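Local atomic coordinates of probable glutamine synthetase (Pseudomonas aeruginosa, PDB entry 4HPP), a protein that is a probable member of the glutamine synthetase family and holds a magnesium ion and a glutamic acid molecule in its catalytic domain. Residues E131-L136 with R184-T189; W162-L167 with V208-V212. All blocks are in the same frame, centred on the assembly; numbering follows the deposited sequence.

Interaction 1 of 2, residues E131-L136 with R184-T189; sequences EHEFSL and RQYEVT. With MG (magnesium ion), chain B; GLU (glutamic acid), chain D.
Phe134, Tyr186 and Val188 form the apolar centre, on the sheet face that packs against helices 159-169 and 196-216. With chi1 p, the Phe134 ring swings over the partner strand: Tyr186 CB sits over its face, 4.2 Å from the centroid (CH-pi), and Val188 CG1 lies 4.1 Å from Phe134 CE1 at the ring edge. Tyr186 (chi1 m) runs beside Leu136, CE2 to Leu136 CB 3.8 Å, and its hydroxyl reaches the carbonyl of Ala152. Strands 131-136 and 185-189 are extended and antiparallel, their axes 4.7 Å apart at 146°; Arg184, just before the second, has a positive phi (67°). Phe134 and Tyr186 form a hydrogen-bonded pair (Phe134 N to Tyr186 O 3.0 Å, Tyr186 N to Phe134 O 2.8 Å); Leu136 N donates a hydrogen bond to Arg184 O at 2.8 Å, while the bond from Val188 N to His132 O, 3.4 Å, is weak. At that end a water joins His132 ND1 and Val188 O, 2.6 Å from each. The other face is polar. Glu133 and Glu187, a non-hydrogen-bonded pair with CA atoms 4.5 Å apart, send Glu133 OE2 (2.2 Å) and Glu187 OE2 (2.5 Å) to magnesium, which Glu180 and OE2 of the glutamic acid (2.0 Å) also bind. Glu133 OE1 accepts the ligand's N at 2.8 Å. Paired strands presenting acidic side chains to a metal are characteristic of the glutamine synthetase active site.

Interaction 2 of 2, residues W162-L167 with V208-V212; sequences WLVSAL and VTREV
This is a buried apolar contact between two helices of the catalytic domain, 159-169 and 196-216, both beside the curled sheet. Segments 162-167 and 208-212 are alpha-helical, with i+4 to i backbone hydrogen bonds such as Ala166 N to Trp162 O (3.0 Å) and Val212 N to Val208 O (2.8 Å). Their axes come within 9.6 Å at 132° between N-to-C directions, roughly antiparallel but well splayed. Leu163 lies nearest Val212 (CA-CA 6.2 Å) and Leu167 nearest Val208 (6.7 Å). Small Ala166 permits the tightest approach: its CB touches Val212 CG2 at 3.4 Å and Val208 CG1 at 3.6 Å, both valines having chi1 t. Leu163 (t, p) brings CD1 to 4.0 Å from Val212 CG2 and 3.7 Å from Thr209 OG1; that hydroxyl is bonded to the carbonyl of Val205, one turn back in its own helix. Leu167 (m, t) lays CD2 3.8 Å from Val208 CB. Trp162 contributes its backbone O, 4.0 Å from Val212 CG2, and its CB, 4.1 Å from Val212 CG1, while its indole leads away. Trp162 and Val164 meet Pro6 and Val7 of a neighbouring subunit, Pro82 touches Trp162 and Val212, and strand 174-179 receives Leu163 on Phe177 and Leu167 on Pro174.

In the fold
From the N terminus, the chain first lays down segment 131-136 on strand 124-137, then helix 159-169 with segment 162-167. Strand 174-179 follows, and strand 185-194 returns to close interaction 1 across 47 intervening residues. Helix 196-216 comes next and closes interaction 2 across 40. The segments alternate, so the two loops cross: each starts before the other is complete. Their centres lie about 12 Å apart and they touch directly, with Val188 CG2 3.6 Å from Leu167 CD1 and Phe134 CZ 3.7 Å from Thr209 CG2. Together they tie the helix pair to the back of the metal-binding sheet in the catalytic domain.

Interaction 1 of 2, residues E131-L136 with R184-T189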
loop_
_atom_site.group_PDB
_atom_site.type_symbol
_atom_site.label_atom_id
_atom_site.label_comp_id
_atom_site.label_asym_id
_atom_site.label_seq_id
_atom_site.Cartn_x
_atom_site.Cartn_y
_atom_site.Cartn_z
ATOM N N GLU A 131 40.075 7.366 11.859
ATOM C CA GLU A 131 38.815 8.028 12.131
ATOM C C GLU A 131 38.212 8.238 10.767
ATOM O O GLU A 131 38.915 8.672 9.843
ATOM C CB GLU A 131 39.011 9.393 12.805
ATOM C CG GLU A 131 39.530 9.408 14.259
ATOM C CD GLU A 131 39.561 10.840 14.863
ATOM O OE1 GLU A 131 39.725 10.929 16.094
ATOM O OE2 GLU A 131 39.397 11.880 14.140
ATOM N N HIS A 132 36.916 7.943 10.648
ATOM C CA HIS A 132 36.248 7.932 9.385
ATOM C C HIS A 132 35.085 8.869 9.351
ATOM O O HIS A 132 34.280 8.875 10.294
ATOM C CB HIS A 132 35.783 6.539 9.081
ATOM C CG HIS A 132 36.910 5.571 8.718
ATOM N ND1 HIS A 132 37.315 4.566 9.555
ATOM C CD2 HIS A 132 37.641 5.415 7.537
ATOM C CE1 HIS A 132 38.277 3.841 8.948
ATOM N NE2 HIS A 132 38.478 4.369 7.716
ATOM N N GLU A 133 34.989 9.690 8.285
ATOM C CA GLU A 133 33.828 10.526 8.110
ATOM C C GLU A 133 33.082 10.094 6.826
ATOM O O GLU A 133 33.694 9.622 5.854
ATOM C CB GLU A 133 34.205 11.987 8.100
ATOM C CG GLU A 133 34.613 12.560 9.456
ATOM C CD GLU A 133 35.348 13.895 9.316
ATOM O OE1 GLU A 133 35.731 14.272 8.164
ATOM O OE2 GLU A 133 35.567 14.566 10.369
ATOM N N PHE A 134 31.756 10.215 6.843
ATOM C CA PHE A 134 30.955 9.799 5.709
ATOM C C PHE A 134 29.632 10.576 5.623
ATOM O O PHE A 134 29.174 11.226 6.610
ATOM C CB PHE A 134 30.712 8.270 5.767
ATOM C CG PHE A 134 29.904 7.810 6.995
ATOM C CD1 PHE A 134 30.552 7.480 8.209
ATOM C CD2 PHE A 134 28.513 7.654 6.915
ATOM C CE1 PHE A 134 29.838 7.072 9.291
ATOM C CE2 PHE A 134 27.803 7.223 8.016
ATOM C CZ PHE A 134 28.451 6.956 9.201
ATOM N N SER A 135 29.009 10.468 4.466
ATOM C CA SER A 135 27.712 11.056 4.202
ATOM C C SER A 135 26.766 9.943 4.359
ATOM O O SER A 135 27.053 8.828 3.883
ATOM C CB SER A 135 27.572 11.483 2.713
ATOM O OG SER A 135 28.311 12.660 2.395
ATOM N N LEU A 136 25.628 10.233 4.991
ATOM C CA LEU A 136 24.490 9.321 5.085
ATOM C C LEU A 136 23.356 9.867 4.254
ATOM O O LEU A 136 22.760 10.882 4.616
ATOM C CB LEU A 136 24.037 9.114 6.545
ATOM C CG LEU A 136 23.019 7.992 6.769
ATOM C CD1 LEU A 136 23.608 6.668 6.351
ATOM C CD2 LEU A 136 22.554 7.878 8.208
ATOM N N ARG A 184 24.386 15.873 6.513
ATOM C CA ARG A 184 24.376 14.377 6.443
ATOM C C ARG A 184 25.756 13.783 6.747
ATOM O O ARG A 184 26.015 12.610 6.426
ATOM C CB ARG A 184 23.908 13.913 5.051
ATOM C CG ARG A 184 22.739 14.712 4.474
ATOM C CD ARG A 184 21.483 14.370 5.265
ATOM N NE ARG A 184 20.250 14.898 4.705
ATOM C CZ ARG A 184 19.064 14.845 5.325
ATOM N NH1 ARG A 184 18.962 14.258 6.535
ATOM N NH2 ARG A 184 17.975 15.394 4.736
ATOM N N GLN A 185 26.687 14.584 7.297
ATOM C CA GLN A 185 27.940 14.005 7.634
ATOM C C GLN A 185 27.909 13.413 9.055
ATOM O O GLN A 185 27.415 14.072 10.015
ATOM C CB GLN A 185 29.027 15.028 7.528
ATOM C CG GLN A 185 30.399 14.388 7.463
ATOM C CD GLN A 185 31.540 15.374 7.378
ATOM O OE1 GLN A 185 31.471 16.494 7.915
ATOM N NE2 GLN A 185 32.630 14.948 6.734
ATOM N N TYR A 186 28.455 12.197 9.167
ATOM C CA TYR A 186 28.684 11.520 10.456
ATOM C C TYR A 186 30.105 10.980 10.582
ATOM O O TYR A 186 30.822 10.846 9.606
ATOM C CB TYR A 186 27.703 10.383 10.641
ATOM C CG TYR A 186 26.300 10.925 10.597
ATOM C CD1 TYR A 186 25.675 11.331 11.782
ATOM C CD2 TYR A 186 25.631 11.138 9.362
ATOM C CE1 TYR A 186 24.429 11.870 11.781
ATOM C CE2 TYR A 186 24.354 11.663 9.363
ATOM C CZ TYR A 186 23.765 12.030 10.585
ATOM O OH TYR A 186 22.505 12.575 10.658
ATOM N N GLU A 187 30.518 10.741 11.817
ATOM C CA GLU A 187 31.816 10.182 12.098
ATOM C C GLU A 187 31.687 9.085 13.151
ATOM O O GLU A 187 31.017 9.238 14.177
ATOM C CB GLU A 187 32.773 11.257 12.565
ATOM C CG GLU A 187 34.226 10.773 12.635
ATOM C CD GLU A 187 35.196 11.789 13.254
ATOM O OE1 GLU A 187 36.391 11.467 13.425
ATOM O OE2 GLU A 187 34.792 12.919 13.554
ATOM N N VAL A 188 32.322 7.967 12.865
ATOM C CA VAL A 188 32.478 6.945 13.868
ATOM C C VAL A 188 33.982 6.656 14.113
ATOM O O VAL A 188 34.786 6.639 13.174
ATOM C CB VAL A 188 31.647 5.701 13.548
ATOM C CG1 VAL A 188 31.991 5.136 12.170
ATOM C CG2 VAL A 188 31.843 4.653 14.642
ATOM N N THR A 189 34.349 6.514 15.386
ATOM C CA THR A 189 35.723 6.286 15.775
ATOM C C THR A 189 35.709 4.991 16.593
ATOM O O THR A 189 34.677 4.571 17.188
ATOM C CB THR A 189 36.310 7.435 16.633
ATOM O OG1 THR A 189 35.499 7.601 17.777
ATOM C CG2 THR A 189 36.344 8.783 15.954
HETATM MG MG MG B . 36.133 14.749 12.455
HETATM N N GLU D . 36.169 16.905 7.447
HETATM C CA GLU D . 37.618 17.268 7.723
HETATM C C GLU D . 38.672 16.578 6.828
HETATM O O GLU D . 38.516 16.471 5.617
HETATM C CB GLU D . 37.955 17.003 9.185
HETATM C CG GLU D . 37.282 17.953 10.137
HETATM C CD GLU D . 37.457 17.535 11.560
HETATM O OE1 GLU D . 38.137 18.283 12.279
HETATM O OE2 GLU D . 36.935 16.462 11.950
HETATM O OXT GLU D . 39.712 16.090 7.285
HETATM O O HOH W 1 36.531 5.127 11.956
#

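Interaction 2 of 2, residues W162-L167 with V208-V212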
loop_
_atom_site.group_PDB
_atom_site.type_symbol
_atom_site.label_atom_id
_atom_site.label_comp_id
_atom_site.label_asym_id
_atom_site.label_seq_id
_atom_site.Cartn_x
_atom_site.Cartn_y
_atom_site.Cartn_z
ATOM N N TRP A 162 22.251 1.031 15.390
ATOM C CA TRP A 162 22.547 -0.216 14.646
ATOM C C TRP A 162 23.919 -0.212 14.087
ATOM O O TRP A 162 24.498 -1.254 13.822
ATOM C CB TRP A 162 21.570 -0.466 13.520
ATOM C CG TRP A 162 20.427 -1.299 13.980
ATOM C CD1 TRP A 162 19.098 -0.927 14.053
ATOM C CD2 TRP A 162 20.463 -2.690 14.460
ATOM N NE1 TRP A 162 18.319 -1.956 14.519
ATOM C CE2 TRP A 162 19.083 -3.045 14.797
ATOM C CE3 TRP A 162 21.472 -3.639 14.663
ATOM C CZ2 TRP A 162 18.744 -4.304 15.339
ATOM C CZ3 TRP A 162 21.119 -4.892 15.176
ATOM C CH2 TRP A 162 19.786 -5.210 15.510
ATOM N N LEU A 163 24.485 0.966 13.927
ATOM C CA LEU A 163 25.816 1.014 13.390
ATOM C C LEU A 163 26.801 0.579 14.452
ATOM O O LEU A 163 27.586 -0.339 14.254
ATOM C CB LEU A 163 26.149 2.422 12.804
ATOM C CG LEU A 163 27.564 2.485 12.279
ATOM C CD1 LEU A 163 27.771 1.380 11.269
ATOM C CD2 LEU A 163 27.876 3.818 11.652
ATOM N N VAL A 164 26.802 1.265 15.565
ATOM C CA VAL A 164 27.614 0.866 16.730
ATOM C C VAL A 164 27.447 -0.611 17.092
ATOM O O VAL A 164 28.415 -1.330 17.351
ATOM C CB VAL A 164 27.390 1.842 17.922
ATOM C CG1 VAL A 164 28.143 1.395 19.148
ATOM C CG2 VAL A 164 27.903 3.213 17.499
ATOM N N SER A 165 26.247 -1.121 16.993
ATOM C CA SER A 165 26.072 -2.523 17.373
ATOM C C SER A 165 26.721 -3.422 16.348
ATOM O O SER A 165 27.509 -4.345 16.694
ATOM C CB SER A 165 24.615 -2.810 17.581
ATOM O OG SER A 165 24.329 -4.122 17.244
ATOM N N ALA A 166 26.457 -3.144 15.071
ATOM C CA ALA A 166 27.155 -3.878 13.985
ATOM C C ALA A 166 28.709 -3.812 14.087
ATOM O O ALA A 166 29.387 -4.842 14.006
ATOM C CB ALA A 166 26.660 -3.421 12.646
ATOM N N LEU A 167 29.260 -2.625 14.349
ATOM C CA LEU A 167 30.695 -2.500 14.525
ATOM C C LEU A 167 31.123 -3.276 15.798
ATOM O O LEU A 167 32.107 -4.038 15.733
ATOM C CB LEU A 167 31.156 -1.045 14.523
ATOM C CG LEU A 167 30.897 -0.182 13.256
ATOM C CD1 LEU A 167 30.961 1.305 13.582
ATOM C CD2 LEU A 167 31.809 -0.480 12.055
ATOM N N VAL A 208 31.273 -2.352 7.006
ATOM C CA VAL A 208 30.119 -2.541 7.885
ATOM C C VAL A 208 29.205 -1.334 7.830
ATOM O O VAL A 208 28.005 -1.491 7.725
ATOM C CB VAL A 208 30.538 -2.834 9.346
ATOM C CG1 VAL A 208 29.326 -2.800 10.276
ATOM C CG2 VAL A 208 31.262 -4.164 9.444
ATOM N N THR A 209 29.751 -0.126 7.894
ATOM C CA THR A 209 28.913 1.097 7.705
ATOM C C THR A 209 28.082 1.012 6.421
ATOM O O THR A 209 26.825 1.114 6.470
ATOM C CB THR A 209 29.737 2.365 7.699
ATOM O OG1 THR A 209 30.475 2.386 8.904
ATOM C CG2 THR A 209 28.856 3.622 7.664
ATOM N N ARG A 210 28.766 0.730 5.310
ATOM C CA ARG A 210 28.080 0.387 4.067
ATOM C C ARG A 210 26.963 -0.679 4.267
ATOM O O ARG A 210 25.812 -0.442 3.869
ATOM C CB ARG A 210 29.090 -0.027 2.962
ATOM C CG ARG A 210 29.785 1.158 2.339
ATOM C CD ARG A 210 31.158 0.835 1.810
ATOM N NE ARG A 210 31.891 2.045 1.458
ATOM C CZ ARG A 210 33.176 2.104 1.068
ATOM N NH1 ARG A 210 33.891 1.009 0.928
ATOM N NH2 ARG A 210 33.730 3.290 0.750
ATOM N N GLU A 211 27.276 -1.833 4.891
ATOM C CA GLU A 211 26.240 -2.891 5.107
ATOM C C GLU A 211 25.043 -2.461 6.002
ATOM O O GLU A 211 23.901 -2.766 5.725
ATOM C CB GLU A 211 26.877 -4.171 5.591
ATOM C CG GLU A 211 25.911 -5.299 5.919
ATOM C CD GLU A 211 25.216 -5.827 4.710
ATOM O OE1 GLU A 211 24.228 -6.595 4.849
ATOM O OE2 GLU A 211 25.685 -5.519 3.627
ATOM N N VAL A 212 25.280 -1.683 7.024
ATOM C CA VAL A 212 24.184 -1.241 7.856
ATOM C C VAL A 212 23.308 -0.327 6.985
ATOM O O VAL A 212 22.105 -0.588 6.827
ATOM C CB VAL A 212 24.756 -0.575 9.139
ATOM C CG1 VAL A 212 23.673 0.024 9.997
ATOM C CG2 VAL A 212 25.516 -1.601 9.978
#